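Local coordinates for protein glutamine cyclotransferase (Zymomonas mobilis, PDB 3NOL) that catalyses the cyclisation of N-terminal glutamine residues to pyroglutamate and is built as a beta-propeller with a bound calcium ion, at residues E128-T133 and L171-E176; T145-F150 and T161-A166. One frame throughout, in Å; residues are numbered along the deposited sequence.

Interaction 1 of 2, residues E128-T133 and L171-E176; sequences EGWGLT and LPELNE. With CA (calcium ion), chain B.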
ATOM      1  N   GLU A 128       1.708   6.537 -14.774  1.00 10.26           N
ATOM      2  CA  GLU A 128       2.471   6.262 -13.546  1.00 10.59           C
ATOM      3  C   GLU A 128       1.845   5.108 -12.764  1.00  9.78           C
ATOM      4  O   GLU A 128       0.746   4.660 -13.085  1.00  9.80           O
ATOM      5  CB  GLU A 128       2.563   7.504 -12.653  1.00 11.29           C
ATOM      6  CG  GLU A 128       3.448   8.599 -13.276  1.00 12.35           C
ATOM      7  CD  GLU A 128       3.817   9.716 -12.306  1.00 13.67           C
ATOM      8  OE1 GLU A 128       3.214   9.827 -11.206  1.00 16.39           O
ATOM      9  OE2 GLU A 128       4.753  10.484 -12.645  1.00 16.58           O
ATOM     10  N   GLY A 129       2.603   4.602 -11.794  1.00  9.63           N
ATOM     11  CA  GLY A 129       2.172   3.499 -10.956  1.00  9.43           C
ATOM     12  C   GLY A 129       2.558   3.829  -9.522  1.00  8.42           C
ATOM     13  O   GLY A 129       3.749   4.011  -9.200  1.00  8.89           O
ATOM     14  N   TRP A 130       1.536   3.947  -8.670  1.00  7.15           N
ATOM     15  CA  TRP A 130       1.749   4.295  -7.267  1.00  6.93           C
ATOM     16  C   TRP A 130       1.444   3.064  -6.401  1.00  6.49           C
ATOM     17  O   TRP A 130       2.334   2.255  -6.188  1.00  6.35           O
ATOM     18  CB  TRP A 130       0.915   5.528  -6.849  1.00  6.92           C
ATOM     19  CG  TRP A 130       1.371   6.853  -7.460  1.00  6.99           C
ATOM     20  CD1 TRP A 130       2.012   7.054  -8.669  1.00  7.15           C
ATOM     21  CD2 TRP A 130       1.194   8.147  -6.885  1.00  7.17           C
ATOM     22  NE1 TRP A 130       2.248   8.403  -8.862  1.00  7.61           N
ATOM     23  CE2 TRP A 130       1.750   9.090  -7.783  1.00  7.14           C
ATOM     24  CE3 TRP A 130       0.624   8.609  -5.683  1.00  7.12           C
ATOM     25  CZ2 TRP A 130       1.749  10.466  -7.515  1.00  6.53           C
ATOM     26  CZ3 TRP A 130       0.618   9.996  -5.428  1.00  8.16           C
ATOM     27  CH2 TRP A 130       1.191  10.894  -6.343  1.00  6.67           C
ATOM     28  N   GLY A 131       0.203   2.907  -5.932  1.00  5.73           N
ATOM     29  CA  GLY A 131      -0.163   1.739  -5.113  1.00  5.55           C
ATOM     30  C   GLY A 131      -0.652   0.540  -5.927  1.00  5.52           C
ATOM     31  O   GLY A 131      -1.133   0.698  -7.049  1.00  5.64           O
ATOM     32  N   LEU A 132      -0.519  -0.662  -5.350  1.00  5.76           N
ATOM     33  CA  LEU A 132      -0.971  -1.880  -5.998  1.00  5.51           C
ATOM     34  C   LEU A 132      -1.496  -2.863  -4.950  1.00  5.32           C
ATOM     35  O   LEU A 132      -0.895  -3.037  -3.910  1.00  5.14           O
ATOM     36  CB  LEU A 132       0.155  -2.509  -6.811  1.00  5.83           C
ATOM     37  CG  LEU A 132      -0.172  -3.720  -7.674  1.00  6.21           C
ATOM     38  CD1 LEU A 132      -1.094  -3.307  -8.854  1.00  5.76           C
ATOM     39  CD2 LEU A 132       1.147  -4.366  -8.188  1.00  5.55           C
ATOM     40  N   THR A 133      -2.638  -3.465  -5.243  1.00  5.74           N
ATOM     41  CA  THR A 133      -3.201  -4.536  -4.401  1.00  6.37           C
ATOM     42  C   THR A 133      -3.931  -5.510  -5.356  1.00  6.70           C
ATOM     43  O   THR A 133      -3.777  -5.411  -6.594  1.00  6.72           O
ATOM     44  CB  THR A 133      -4.130  -3.966  -3.248  1.00  6.62           C
ATOM     45  OG1 THR A 133      -4.509  -5.020  -2.341  1.00  5.42           O
ATOM     46  CG2 THR A 133      -5.397  -3.295  -3.827  1.00  7.96           C
ATOM     47  N   LEU A 171     -11.462  12.492  -6.475  1.00  8.13           N
ATOM     48  CA  LEU A 171     -10.532  12.491  -5.353  1.00  7.82           C
ATOM     49  C   LEU A 171      -9.153  12.051  -5.859  1.00  7.59           C
ATOM     50  O   LEU A 171      -8.930  10.852  -6.130  1.00  7.97           O
ATOM     51  CB  LEU A 171     -11.018  11.535  -4.246  1.00  7.62           C
ATOM     52  CG  LEU A 171     -10.099  11.417  -3.015  1.00  8.35           C
ATOM     53  CD1 LEU A 171      -9.893  12.763  -2.255  1.00  8.43           C
ATOM     54  CD2 LEU A 171     -10.606  10.317  -2.058  1.00  8.34           C
ATOM     55  N   PRO A 172      -8.249  13.022  -6.044  1.00  7.79           N
ATOM     56  CA  PRO A 172      -6.911  12.674  -6.511  1.00  7.40           C
ATOM     57  C   PRO A 172      -5.961  12.275  -5.365  1.00  6.88           C
ATOM     58  O   PRO A 172      -6.343  12.304  -4.169  1.00  7.80           O
ATOM     59  CB  PRO A 172      -6.440  13.981  -7.144  1.00  7.28           C
ATOM     60  CG  PRO A 172      -7.010  15.025  -6.191  1.00  8.38           C
ATOM     61  CD  PRO A 172      -8.405  14.489  -5.888  1.00  7.72           C
ATOM     62  N   GLU A 173      -4.726  11.934  -5.752  1.00  7.37           N
ATOM     63  CA  GLU A 173      -3.614  11.622  -4.853  1.00  6.73           C
ATOM     64  C   GLU A 173      -3.742  10.246  -4.185  1.00  6.46           C
ATOM     65  O   GLU A 173      -3.111   9.992  -3.159  1.00  6.44           O
ATOM     66  CB  GLU A 173      -3.354  12.723  -3.808  1.00  7.92           C
ATOM     67  CG  GLU A 173      -3.276  14.135  -4.414  1.00  9.56           C
ATOM     68  CD  GLU A 173      -2.251  14.224  -5.541  1.00 11.47           C
ATOM     69  OE1 GLU A 173      -1.171  13.622  -5.423  1.00 14.10           O
ATOM     70  OE2 GLU A 173      -2.536  14.898  -6.558  1.00 17.24           O
ATOM     71  N   LEU A 174      -4.542   9.368  -4.783  1.00  5.72           N
ATOM     72  CA  LEU A 174      -4.624   7.975  -4.300  1.00  5.53           C
ATOM     73  C   LEU A 174      -3.256   7.279  -4.390  1.00  5.46           C
ATOM     74  O   LEU A 174      -2.624   7.260  -5.452  1.00  5.62           O
ATOM     75  CB  LEU A 174      -5.666   7.189  -5.109  1.00  5.71           C
ATOM     76  CG  LEU A 174      -7.069   7.832  -5.185  1.00  6.08           C
ATOM     77  CD1 LEU A 174      -7.960   6.890  -6.038  1.00  9.62           C
ATOM     78  CD2 LEU A 174      -7.658   8.116  -3.789  1.00  7.17           C
ATOM     79  N   ASN A 175      -2.810   6.704  -3.272  1.00  4.90           N
ATOM     80  CA  ASN A 175      -1.454   6.152  -3.194  1.00  5.38           C
ATOM     81  C   ASN A 175      -1.506   4.667  -2.775  1.00  4.86           C
ATOM     82  O   ASN A 175      -2.185   3.895  -3.460  1.00  5.32           O
ATOM     83  CB  ASN A 175      -0.601   6.996  -2.237  1.00  6.12           C
ATOM     84  CG  ASN A 175       0.894   6.934  -2.569  1.00  7.22           C
ATOM     85  OD1 ASN A 175       1.347   6.089  -3.367  1.00  8.16           O
ATOM     86  ND2 ASN A 175       1.669   7.825  -1.947  1.00  6.25           N
ATOM     87  N   GLU A 176      -0.834   4.265  -1.675  1.00  5.08           N
ATOM     88  CA  GLU A 176      -0.822   2.821  -1.297  1.00  5.29           C
ATOM     89  C   GLU A 176      -2.253   2.275  -1.148  1.00  5.50           C
ATOM     90  O   GLU A 176      -3.140   2.963  -0.627  1.00  5.56           O
ATOM     91  CB  GLU A 176       0.043   2.546  -0.043  1.00  4.94           C
ATOM     92  CG  GLU A 176       0.955   1.341  -0.170  1.00  5.49           C
ATOM     93  CD  GLU A 176       0.253  -0.006   0.120  1.00  5.72           C
ATOM     94  OE1 GLU A 176      -0.560  -0.078   1.077  1.00  4.36           O
ATOM     95  OE2 GLU A 176       0.574  -1.001  -0.581  1.00  4.47           O
TER
HETATM   96 CA    CA B 263      -1.072  -2.513   0.611  1.00  5.77          CA
HETATM   97  O   HOH W   1       1.303  -1.394  -3.136  1.00  5.69           O
HETATM   98  O   HOH W   2      -0.642  -3.906  -1.288  1.00  6.17           O
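Glu173 brings its carboxylate to the six-membered ring of Trp130, with OE1 3.7 Å from CH2 and the two planes 61° apart. Its chain folds at chi2 (-54°), which swings the carboxylate back to the indole. Leu174 adds its backbone O, 3.5 Å from Trp130 CE3. Asn175 crosses the indole at about a right angle. Its OD1, 3.5 Å from Trp130 CE3, lies across the ring plane from Leu174 O and Glu173 OE1; its CB sits at the ring edge. Trp130 NE1 donates an almost straight bond to Glu128 OE1 (2.9 Å), in the plane of the indole, which helps fix the ring's rotation. The Asn175 backbone O meets Gly131 CA in a CA-H...O contact, and Ser142 OG is hydrogen-bonded to this same O and to Gly131 N. Glu176 chelates the calcium ion through OE1 and OE2, both at 2.5 Å. Phe48, Leu177, Glu178 and Ile230 complete the site. One water runs from Leu132 N to Glu176 OE2, and a second donates to Leu132 O and binds the metal. No direct hydrogen bond joins the two segments; Glu176 holds the metal itself, and Leu132 reaches the calcium site of this propeller through the two waters.

Interaction 2 of 2, residues T145-F150 and T161-A166; sequences TPVLRF and TITVTA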
ATOM      1  N   THR A 145      -3.672   9.880  -9.309  1.00  4.99           N
ATOM      2  CA  THR A 145      -4.869  10.521  -9.856  1.00  5.74           C
ATOM      3  C   THR A 145      -6.142   9.920  -9.226  1.00  5.22           C
ATOM      4  O   THR A 145      -6.052   9.012  -8.403  1.00  6.29           O
ATOM      5  CB  THR A 145      -4.942  10.391 -11.399  1.00  5.26           C
ATOM      6  OG1 THR A 145      -5.411   9.085 -11.745  1.00  5.78           O
ATOM      7  CG2 THR A 145      -3.553  10.659 -12.049  1.00  7.27           C
ATOM      8  N   PRO A 146      -7.334  10.418  -9.597  1.00  5.35           N
ATOM      9  CA  PRO A 146      -8.574   9.737  -9.144  1.00  5.64           C
ATOM     10  C   PRO A 146      -8.846   8.369  -9.782  1.00  6.11           C
ATOM     11  O   PRO A 146      -9.801   7.681  -9.393  1.00  6.32           O
ATOM     12  CB  PRO A 146      -9.694  10.713  -9.561  1.00  6.16           C
ATOM     13  CG  PRO A 146      -9.016  12.031  -9.690  1.00  6.02           C
ATOM     14  CD  PRO A 146      -7.658  11.669 -10.310  1.00  5.42           C
ATOM     15  N   VAL A 147      -8.035   7.999 -10.762  1.00  6.35           N
ATOM     16  CA  VAL A 147      -8.363   6.839 -11.609  1.00  6.55           C
ATOM     17  C   VAL A 147      -7.690   5.573 -11.068  1.00  7.14           C
ATOM     18  O   VAL A 147      -6.456   5.562 -10.864  1.00  7.25           O
ATOM     19  CB  VAL A 147      -7.943   7.070 -13.060  1.00  7.06           C
ATOM     20  CG1 VAL A 147      -8.263   5.814 -13.908  1.00  5.95           C
ATOM     21  CG2 VAL A 147      -8.632   8.302 -13.646  1.00  6.74           C
ATOM     22  N   LEU A 148      -8.495   4.535 -10.831  1.00  6.19           N
ATOM     23  CA  LEU A 148      -7.980   3.193 -10.505  1.00  6.68           C
ATOM     24  C   LEU A 148      -8.152   2.255 -11.707  1.00  7.04           C
ATOM     25  O   LEU A 148      -9.169   2.312 -12.413  1.00  6.59           O
ATOM     26  CB  LEU A 148      -8.722   2.589  -9.302  1.00  7.27           C
ATOM     27  CG  LEU A 148      -8.611   3.286  -7.938  1.00  7.50           C
ATOM     28  CD1 LEU A 148      -9.480   2.561  -6.884  1.00  7.33           C
ATOM     29  CD2 LEU A 148      -7.130   3.307  -7.509  1.00  7.30           C
ATOM     30  N   ARG A 149      -7.174   1.381 -11.916  1.00  7.25           N
ATOM     31  CA  ARG A 149      -7.210   0.420 -13.014  1.00  7.15           C
ATOM     32  C   ARG A 149      -7.170  -0.986 -12.471  1.00  7.72           C
ATOM     33  O   ARG A 149      -6.339  -1.298 -11.589  1.00  7.48           O
ATOM     34  CB  ARG A 149      -6.016   0.628 -13.938  1.00  7.26           C
ATOM     35  CG  ARG A 149      -6.139   1.851 -14.797  1.00  9.78           C
ATOM     36  CD  ARG A 149      -4.803   2.114 -15.484  1.00 10.54           C
ATOM     37  NE  ARG A 149      -3.924   2.994 -14.711  1.00 13.04           N
ATOM     38  CZ  ARG A 149      -2.649   3.252 -15.019  1.00 11.41           C
ATOM     39  NH1 ARG A 149      -1.953   4.103 -14.280  1.00 10.65           N
ATOM     40  NH2 ARG A 149      -2.075   2.664 -16.072  1.00 11.28           N
ATOM     41  N   PHE A 150      -8.071  -1.813 -12.995  1.00  6.80           N
ATOM     42  CA  PHE A 150      -8.129  -3.235 -12.667  1.00  6.86           C
ATOM     43  C   PHE A 150      -7.420  -3.968 -13.784  1.00  7.52           C
ATOM     44  O   PHE A 150      -7.884  -3.917 -14.937  1.00  7.51           O
ATOM     45  CB  PHE A 150      -9.578  -3.718 -12.584  1.00  7.67           C
ATOM     46  CG  PHE A 150     -10.355  -3.147 -11.434  1.00  7.52           C
ATOM     47  CD1 PHE A 150     -10.696  -3.959 -10.340  1.00  8.52           C
ATOM     48  CD2 PHE A 150     -10.769  -1.810 -11.441  1.00  8.79           C
ATOM     49  CE1 PHE A 150     -11.438  -3.441  -9.266  1.00 10.73           C
ATOM     50  CE2 PHE A 150     -11.491  -1.276 -10.368  1.00 10.03           C
ATOM     51  CZ  PHE A 150     -11.838  -2.086  -9.280  1.00  8.78           C
ATOM     52  N   THR A 161     -11.663   0.379 -15.665  1.00 10.30           N
ATOM     53  CA  THR A 161     -11.068   1.630 -15.208  1.00 10.12           C
ATOM     54  C   THR A 161     -12.185   2.410 -14.544  1.00 10.43           C
ATOM     55  O   THR A 161     -13.278   2.577 -15.136  1.00 10.84           O
ATOM     56  CB  THR A 161     -10.460   2.405 -16.405  1.00 10.37           C
ATOM     57  OG1 THR A 161      -9.477   1.591 -17.063  1.00 11.38           O
ATOM     58  CG2 THR A 161      -9.825   3.709 -15.977  1.00 12.07           C
ATOM     59  N   ILE A 162     -11.941   2.863 -13.311  1.00  9.28           N
ATOM     60  CA  ILE A 162     -12.955   3.632 -12.575  1.00  9.28           C
ATOM     61  C   ILE A 162     -12.359   4.933 -12.042  1.00  9.10           C
ATOM     62  O   ILE A 162     -11.153   5.023 -11.833  1.00  9.57           O
ATOM     63  CB  ILE A 162     -13.609   2.817 -11.418  1.00  9.87           C
ATOM     64  CG1 ILE A 162     -12.597   2.530 -10.295  1.00  9.31           C
ATOM     65  CG2 ILE A 162     -14.281   1.538 -11.985  1.00  9.81           C
ATOM     66  CD1 ILE A 162     -13.182   1.812  -9.044  1.00 11.78           C
ATOM     67  N   THR A 163     -13.227   5.922 -11.832  1.00  8.07           N
ATOM     68  CA  THR A 163     -12.820   7.220 -11.323  1.00  7.13           C
ATOM     69  C   THR A 163     -13.372   7.344  -9.912  1.00  7.48           C
ATOM     70  O   THR A 163     -14.588   7.182  -9.682  1.00  8.46           O
ATOM     71  CB  THR A 163     -13.315   8.372 -12.233  1.00  7.27           C
ATOM     72  OG1 THR A 163     -12.770   8.203 -13.559  1.00  6.65           O
ATOM     73  CG2 THR A 163     -12.868   9.730 -11.699  1.00  7.68           C
ATOM     74  N   VAL A 164     -12.479   7.631  -8.975  1.00  7.22           N
ATOM     75  CA  VAL A 164     -12.863   7.681  -7.563  1.00  7.11           C
ATOM     76  C   VAL A 164     -13.402   9.055  -7.198  1.00  7.20           C
ATOM     77  O   VAL A 164     -12.812  10.078  -7.566  1.00  6.08           O
ATOM     78  CB  VAL A 164     -11.708   7.241  -6.615  1.00  7.44           C
ATOM     79  CG1 VAL A 164     -12.134   7.363  -5.159  1.00  7.46           C
ATOM     80  CG2 VAL A 164     -11.274   5.793  -6.949  1.00  7.29           C
ATOM     81  N   THR A 165     -14.518   9.054  -6.467  1.00  6.94           N
ATOM     82  CA  THR A 165     -15.176  10.304  -6.073  1.00  8.17           C
ATOM     83  C   THR A 165     -15.531  10.300  -4.589  1.00  8.40           C
ATOM     84  O   THR A 165     -15.854   9.249  -4.021  1.00  7.98           O
ATOM     85  CB  THR A 165     -16.445  10.616  -6.918  1.00  8.73           C
ATOM     86  OG1 THR A 165     -17.445   9.607  -6.704  1.00  8.58           O
ATOM     87  CG2 THR A 165     -16.105  10.748  -8.439  1.00  8.07           C
ATOM     88  N   ALA A 166     -15.435  11.474  -3.971  1.00  8.88           N
ATOM     89  CA  ALA A 166     -15.917  11.669  -2.602  1.00  9.53           C
ATOM     90  C   ALA A 166     -16.838  12.876  -2.652  1.00 10.35           C
ATOM     91  O   ALA A 166     -16.446  13.929  -3.190  1.00 10.37           O
ATOM     92  CB  ALA A 166     -14.747  11.899  -1.635  1.00  9.72           C
TER
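Leu148 and Ile162 form an antiparallel hydrogen-bonded pair at the middle of this contact. Leu148 N donates to Ile162 O (2.9 Å), and Ile162 N returns a straighter bond to Leu148 O (3.0 Å). Both donors lie nearly along the C=O axis of their acceptors. A third bond, Val164 N to Pro146 O (2.7 Å), extends the pairing past the strand 147-151, its donor tilted 28° from the carbonyl plane. Just before the strand, Thr145 OG1 accepts from Val147 N in an ST turn.

Val147 pairs with Thr163 and Arg149 with Thr161, both as non-hydrogen-bonded pairs. On their face of the sheet, Val147 CG1 presses on Thr161 CG2 at 3.3 Å, a tight contact. Arg149 and Thr161 run side by side. The guanidinium reaches beyond the hairpin, to Asp143 in a salt bridge and to the backbone O of Asp126.

Leu148, Ile162 and Val164 pack on the other side. With chi1 at 68°, Ile162 CG1 sits between its backbone N and carbonyl carbon, close to Leu148 CB. From there CD1 meets the edge of the Phe150 ring at CE2 (3.8 Å). Leu148 CD1 rests on Val164 CG2 (3.7 Å). Cutting Ile162 back to alanine would remove CG1 and CD1 and is likely to open a gap between Leu148 CB and the edge of the Phe150 ring.

The two strands make a beta hairpin within one antiparallel propeller sheet. Strand 139-141 flanks 147-151, strand 169-170 flanks 158-166, and Leu174 packs against Leu148 and Val164.

From the N terminus, residues 128-133 come first and lead into strand 132-134, at one edge of a propeller sheet. The chain then runs through strand 139-141 to 145-150, and turns back as 161-166. Interaction 2 closes this short hairpin. Strand 169-170 follows at the other edge, and 171-176 returns to 128-133, where interaction 1 closes a larger loop. Interaction 2 is therefore nested inside interaction 1, and their centres are about 9 Å apart. They touch where Leu171 N probably hydrogen-bonds to Val164 O and where Leu174 packs on Thr145. Together they join the hairpin of this sheet to the segment carrying the chain toward strand 177-180 of the next sheet.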